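PDB 2FJK: fructose-bisphosphate aldolase from Thermus caldophilus, which is a class II aldolase with a TIM-barrel fold, modelled here with 1,3-dihydroxyacetonephosphate in its ligand pocket. Local coordinates for residues A[37-42]-A[291-296]; A[110-115]-A[159-164]. All blocks are in the same frame, centred on the assembly; numbering follows the deposited sequence.

Interaction 1 of 2, residues A[37-42]-A[291-296]; sequences AEEMKS and VVKSRM
With chi1 at -77° and chi3 at 59°, the Lys293 side chain starts beside its own backbone N and then bends about its CG-CD bond, which carries CE and NZ in to residues 37-42. Met296 starts beside its backbone N and runs on extended at chi2, which sets its SE against the same segment; the bend at chi3 turns only the terminal CE. In this TIM-barrel aldolase the two side chains join the C-terminal helix 277-299 to the Schellman motif that ends helix 27-38. Evidence for the motif is the bond from Ser42 N back to Ala37 O at 3.0 Å, with Lys41 as the C-prime residue at a positive phi of 43°. The turn brings Met40 opposite Lys293, their CA atoms 7.3 Å apart.

Around Lys293 the contact is mixed. Glu39, extended beyond CG, crosses the lysine obliquely, and its OE1 forms a salt bridge with Lys293 NZ at 3.5 Å. The other carboxylate oxygen, OE2, pairs with Lys289 one helical turn earlier, so a single carboxylate is shared between two lysines. Met40, bent at both chi2 and chi3, lies across the lysine at about a right angle, and its SE packs on the aliphatic part of the chain, 3.8 Å from Lys293 CE. No hydrogen bond links the two segments.

The deeper half is apolar. Met296 SE points at the turn and sits 4.1 Å from Ala37 CA, with the CB of Met40 further off. Arg295, which leads away from residues 37-42, bonds Thr252 OG1, a residue of the ligand pocket, through NE. The OG of buried Ser42 shares a hydrogen bond with Ser301 OG, near the C terminus, while its CB rests 4.0 Å from Met296 SE.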
loop_
_atom_site.group_PDB
_atom_site.type_symbol
_atom_site.label_atom_id
_atom_site.label_comp_id
_atom_site.label_asym_id
_atom_site.label_seq_id
_atom_site.Cartn_x
_atom_site.Cartn_y
_atom_site.Cartn_z
ATOM N N ALA A 37 9.945 14.905 13.386
ATOM C CA ALA A 37 8.727 15.640 13.045
ATOM C C ALA A 37 7.576 15.335 14.022
ATOM O O ALA A 37 6.854 16.248 14.428
ATOM C CB ALA A 37 8.300 15.315 11.622
ATOM N N GLU A 38 7.393 14.064 14.385
ATOM C CA GLU A 38 6.320 13.701 15.321
ATOM C C GLU A 38 6.631 14.427 16.625
ATOM O O GLU A 38 5.770 15.088 17.200
ATOM C CB GLU A 38 6.260 12.184 15.539
ATOM C CG GLU A 38 5.909 11.387 14.284
ATOM C CD GLU A 38 4.525 11.710 13.746
ATOM O OE1 GLU A 38 4.042 12.843 13.969
ATOM O OE2 GLU A 38 3.923 10.837 13.085
ATOM N N GLU A 39 7.866 14.294 17.098
ATOM C CA GLU A 39 8.273 15.032 18.286
ATOM C C GLU A 39 8.281 16.456 17.721
ATOM O O GLU A 39 8.363 16.637 16.507
ATOM C CB GLU A 39 9.687 14.630 18.716
ATOM C CG GLU A 39 9.797 13.220 19.262
ATOM C CD GLU A 39 11.204 12.874 19.726
ATOM O OE1 GLU A 39 11.869 13.743 20.331
ATOM O OE2 GLU A 39 11.635 11.726 19.497
HETATM N N MSE A 40 8.182 17.469 18.564
HETATM C CA MSE A 40 8.174 18.831 18.038
HETATM C C MSE A 40 6.871 19.164 17.320
HETATM O O MSE A 40 6.603 20.333 17.049
HETATM C CB MSE A 40 9.344 19.050 17.066
HETATM C CG MSE A 40 10.532 19.780 17.664
HETATM SE SE MSE A 40 11.479 18.725 18.948
HETATM C CE MSE A 40 10.296 18.964 20.468
ATOM N N LYS A 41 6.064 18.148 17.017
ATOM C CA LYS A 41 4.786 18.352 16.329
ATOM C C LYS A 41 4.979 19.359 15.203
ATOM O O LYS A 41 4.299 20.393 15.154
ATOM C CB LYS A 41 3.723 18.904 17.291
ATOM C CG LYS A 41 3.522 18.127 18.594
ATOM C CD LYS A 41 2.435 18.800 19.434
ATOM C CE LYS A 41 2.335 18.212 20.835
ATOM N NZ LYS A 41 1.855 16.803 20.833
ATOM N N SER A 42 5.904 19.063 14.296
ATOM C CA SER A 42 6.186 19.975 13.197
ATOM C C SER A 42 5.880 19.431 11.811
ATOM O O SER A 42 5.975 18.228 11.567
ATOM C CB SER A 42 7.660 20.389 13.244
ATOM O OG SER A 42 8.021 21.141 12.097
ATOM N N VAL A 291 19.749 16.329 14.880
ATOM C CA VAL A 291 20.084 17.435 13.995
ATOM C C VAL A 291 18.796 18.011 13.444
ATOM O O VAL A 291 18.591 19.229 13.454
ATOM C CB VAL A 291 20.973 16.984 12.806
ATOM C CG1 VAL A 291 21.012 18.085 11.737
ATOM C CG2 VAL A 291 22.377 16.680 13.300
ATOM N N VAL A 292 17.922 17.131 12.968
ATOM C CA VAL A 292 16.658 17.580 12.405
ATOM C C VAL A 292 15.862 18.402 13.421
ATOM O O VAL A 292 15.322 19.459 13.086
ATOM C CB VAL A 292 15.794 16.397 11.932
ATOM C CG1 VAL A 292 14.435 16.914 11.428
ATOM C CG2 VAL A 292 16.522 15.634 10.818
ATOM N N LYS A 293 15.798 17.913 14.654
ATOM C CA LYS A 293 15.071 18.603 15.715
ATOM C C LYS A 293 15.574 20.024 15.901
ATOM O O LYS A 293 14.793 20.970 15.802
ATOM C CB LYS A 293 15.171 17.817 17.031
ATOM C CG LYS A 293 14.251 16.606 17.075
ATOM C CD LYS A 293 14.555 15.677 18.237
ATOM C CE LYS A 293 14.427 16.371 19.584
ATOM N NZ LYS A 293 14.892 15.488 20.695
ATOM N N SER A 294 16.870 20.186 16.150
ATOM C CA SER A 294 17.413 21.531 16.339
ATOM C C SER A 294 17.129 22.385 15.100
ATOM O O SER A 294 16.850 23.585 15.200
ATOM C CB SER A 294 18.917 21.478 16.642
ATOM O OG SER A 294 19.660 20.882 15.597
ATOM N N ARG A 295 17.175 21.746 13.937
ATOM C CA ARG A 295 16.905 22.419 12.671
ATOM C C ARG A 295 15.491 23.001 12.716
ATOM O O ARG A 295 15.258 24.148 12.326
ATOM C CB ARG A 295 17.004 21.405 11.534
ATOM C CG ARG A 295 17.435 21.981 10.225
ATOM C CD ARG A 295 18.794 22.634 10.354
ATOM N NE ARG A 295 19.217 23.151 9.068
ATOM C CZ ARG A 295 20.084 24.138 8.904
ATOM N NH1 ARG A 295 20.637 24.735 9.954
ATOM N NH2 ARG A 295 20.385 24.533 7.683
HETATM N N MSE A 296 14.545 22.188 13.180
HETATM C CA MSE A 296 13.158 22.626 13.290
HETATM C C MSE A 296 13.023 23.745 14.331
HETATM O O MSE A 296 12.154 24.602 14.200
HETATM C CB MSE A 296 12.255 21.444 13.653
HETATM C CG MSE A 296 12.249 20.351 12.598
HETATM SE SE MSE A 296 11.318 18.757 13.141
HETATM C CE MSE A 296 12.686 17.860 14.098
#

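Interaction 2 of 2, residues A[110-115]-A[159-164]; sequences TNVRET and RIFMER
Helices 108-124 and 155-164 follow strands 98-101 and 128-133, neighbours in a parallel sheet, and pack side by side in the outer helical layer of the TIM barrel. Their local axes approach to 9.8 Å and run in similar directions, 33° apart.

Asn111 is the first residue of 110-115 to take part. Its CG is anti to the backbone N (chi1 -168°), which sets the amide against the outer end of the Phe161 ring. OD1 lies near the ring plane at its edge, 3.1 Å from Phe161 CZ, an approach that would suit the weakly positive ring hydrogens. The amide plane stands 62° from the ring. ND2 donates to Glu132 O, which helps fix the amide rotation, with OD1 at the ring edge.

Val112 follows, its CA 6.4 Å from that of Phe161, and splits its two methyls between two partners. CG2 meets the ring edge, 3.5 Å from Phe161 CD1. CG1, anti to the backbone N, sits over one face of the Arg164 guanidinium and lies 3.7 Å from Arg164 NH2. The arginine chain crosses the valine at about a right angle, and its NH1 forms a salt bridge with Glu109, so the charged end returns to the first helix.

One turn further on, Thr115 comes up to the same end of the phenylalanine, whose ring also touches Ala131 and Leu133 of strand 128-133. The hydroxyl approaches obliquely, with Thr115 OG1 3.5 Å from Phe161 CZ.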
loop_
_atom_site.group_PDB
_atom_site.type_symbol
_atom_site.label_atom_id
_atom_site.label_comp_id
_atom_site.label_asym_id
_atom_site.label_seq_id
_atom_site.Cartn_x
_atom_site.Cartn_y
_atom_site.Cartn_z
ATOM N N THR A 110 14.183 29.286 -21.985
ATOM C CA THR A 110 14.243 27.830 -21.898
ATOM C C THR A 110 13.836 27.357 -20.502
ATOM O O THR A 110 13.206 26.315 -20.355
ATOM C CB THR A 110 15.654 27.308 -22.224
ATOM O OG1 THR A 110 16.025 27.753 -23.535
ATOM C CG2 THR A 110 15.688 25.772 -22.196
ATOM N N ASN A 111 14.197 28.134 -19.482
ATOM C CA ASN A 111 13.867 27.798 -18.102
ATOM C C ASN A 111 12.351 27.826 -18.006
ATOM O O ASN A 111 11.726 26.846 -17.597
ATOM C CB ASN A 111 14.460 28.833 -17.142
ATOM C CG ASN A 111 14.401 28.390 -15.689
ATOM O OD1 ASN A 111 13.612 27.521 -15.322
ATOM N ND2 ASN A 111 15.232 29.004 -14.849
ATOM N N VAL A 112 11.775 28.963 -18.401
ATOM C CA VAL A 112 10.331 29.159 -18.394
ATOM C C VAL A 112 9.645 28.045 -19.169
ATOM O O VAL A 112 8.664 27.470 -18.699
ATOM C CB VAL A 112 9.940 30.503 -19.039
ATOM C CG1 VAL A 112 8.438 30.543 -19.289
ATOM C CG2 VAL A 112 10.357 31.654 -18.139
ATOM N N ARG A 113 10.165 27.745 -20.355
ATOM C CA ARG A 113 9.597 26.700 -21.198
ATOM C C ARG A 113 9.566 25.350 -20.490
ATOM O O ARG A 113 8.513 24.723 -20.367
ATOM C CB ARG A 113 10.410 26.564 -22.479
ATOM C CG ARG A 113 9.944 25.455 -23.409
ATOM C CD ARG A 113 11.058 25.103 -24.375
ATOM N NE ARG A 113 11.641 26.307 -24.953
ATOM C CZ ARG A 113 12.895 26.397 -25.383
ATOM N NH1 ARG A 113 13.704 25.348 -25.301
ATOM N NH2 ARG A 113 13.339 27.542 -25.885
ATOM N N GLU A 114 10.732 24.903 -20.036
ATOM C CA GLU A 114 10.844 23.624 -19.342
ATOM C C GLU A 114 9.977 23.593 -18.078
ATOM O O GLU A 114 9.188 22.678 -17.884
ATOM C CB GLU A 114 12.307 23.365 -18.974
ATOM C CG GLU A 114 13.218 23.066 -20.155
ATOM C CD GLU A 114 13.058 21.648 -20.659
ATOM O OE1 GLU A 114 12.980 20.727 -19.819
ATOM O OE2 GLU A 114 13.023 21.446 -21.891
ATOM N N THR A 115 10.130 24.603 -17.228
ATOM C CA THR A 115 9.371 24.698 -15.982
ATOM C C THR A 115 7.868 24.629 -16.218
ATOM O O THR A 115 7.159 23.850 -15.561
ATOM C CB THR A 115 9.707 26.012 -15.234
ATOM O OG1 THR A 115 11.093 26.003 -14.875
ATOM C CG2 THR A 115 8.867 26.165 -13.975
ATOM N N ARG A 159 9.173 37.618 -10.458
ATOM C CA ARG A 159 7.730 37.758 -10.634
ATOM C C ARG A 159 7.303 37.240 -11.998
ATOM O O ARG A 159 6.342 36.476 -12.116
ATOM C CB ARG A 159 7.307 39.222 -10.513
ATOM C CG ARG A 159 5.818 39.441 -10.761
ATOM C CD ARG A 159 5.498 40.903 -11.017
ATOM N NE ARG A 159 5.902 41.764 -9.910
ATOM C CZ ARG A 159 5.643 43.067 -9.846
ATOM N NH1 ARG A 159 4.978 43.665 -10.828
ATOM N NH2 ARG A 159 6.049 43.774 -8.799
ATOM N N ILE A 160 8.024 37.673 -13.026
ATOM C CA ILE A 160 7.730 37.276 -14.396
ATOM C C ILE A 160 7.877 35.773 -14.605
ATOM O O ILE A 160 7.046 35.151 -15.264
ATOM C CB ILE A 160 8.646 38.012 -15.392
ATOM C CG1 ILE A 160 8.425 39.523 -15.278
ATOM C CG2 ILE A 160 8.341 37.546 -16.807
ATOM C CD1 ILE A 160 9.372 40.353 -16.111
ATOM N N PHE A 161 8.942 35.197 -14.052
ATOM C CA PHE A 161 9.185 33.764 -14.174
ATOM C C PHE A 161 8.006 33.025 -13.548
ATOM O O PHE A 161 7.434 32.125 -14.154
ATOM C CB PHE A 161 10.484 33.390 -13.448
ATOM C CG PHE A 161 10.841 31.932 -13.537
ATOM C CD1 PHE A 161 11.140 31.348 -14.762
ATOM C CD2 PHE A 161 10.907 31.149 -12.388
ATOM C CE1 PHE A 161 11.502 30.008 -14.845
ATOM C CE2 PHE A 161 11.270 29.801 -12.455
ATOM C CZ PHE A 161 11.569 29.231 -13.686
HETATM N N MSE A 162 7.649 33.427 -12.332
HETATM C CA MSE A 162 6.542 32.823 -11.601
HETATM C C MSE A 162 5.186 32.984 -12.296
HETATM O O MSE A 162 4.330 32.108 -12.199
HETATM C CB MSE A 162 6.478 33.408 -10.188
HETATM C CG MSE A 162 7.588 32.903 -9.281
HETATM SE SE MSE A 162 7.537 30.971 -9.117
HETATM C CE MSE A 162 6.441 30.859 -7.522
ATOM N N GLU A 163 4.982 34.096 -12.994
ATOM C CA GLU A 163 3.720 34.300 -13.689
ATOM C C GLU A 163 3.639 33.501 -14.995
ATOM O O GLU A 163 2.612 32.884 -15.281
ATOM C CB GLU A 163 3.496 35.795 -13.950
ATOM C CG GLU A 163 3.112 36.572 -12.692
ATOM C CD GLU A 163 3.041 38.081 -12.905
ATOM O OE1 GLU A 163 2.579 38.789 -11.982
ATOM O OE2 GLU A 163 3.454 38.561 -13.984
ATOM N N ARG A 164 4.717 33.492 -15.775
ATOM C CA ARG A 164 4.725 32.762 -17.045
ATOM C C ARG A 164 4.658 31.251 -16.816
ATOM O O ARG A 164 4.151 30.509 -17.658
ATOM C CB ARG A 164 5.966 33.123 -17.863
ATOM C CG ARG A 164 6.260 34.612 -17.920
ATOM C CD ARG A 164 6.983 34.983 -19.203
ATOM N NE ARG A 164 6.840 33.955 -20.230
ATOM C CZ ARG A 164 7.718 33.746 -21.204
ATOM N NH1 ARG A 164 8.807 34.495 -21.286
ATOM N NH2 ARG A 164 7.502 32.789 -22.095
#

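How the interactions relate
From the N terminus, the chain first passes 37-42, where helix 27-38 ends. It meets residues 110-115 next and returns to them at 159-164, closing a short loop of 43 intervening residues: interaction 2. Only at 291-296, in the last helix, is the far longer loop of interaction 1 closed, with 248 residues between its segments. The short loop therefore lies wholly within the long one, and the two do not cross. Interaction 1 ties the beginning of the barrel to its end; interaction 2 joins helices 108-124 and 155-164, which flank strand 128-133 in the chain. Their centres are 34 Å apart, on opposite sides of the chain's centre, and their nearest atoms are about 22 Å apart.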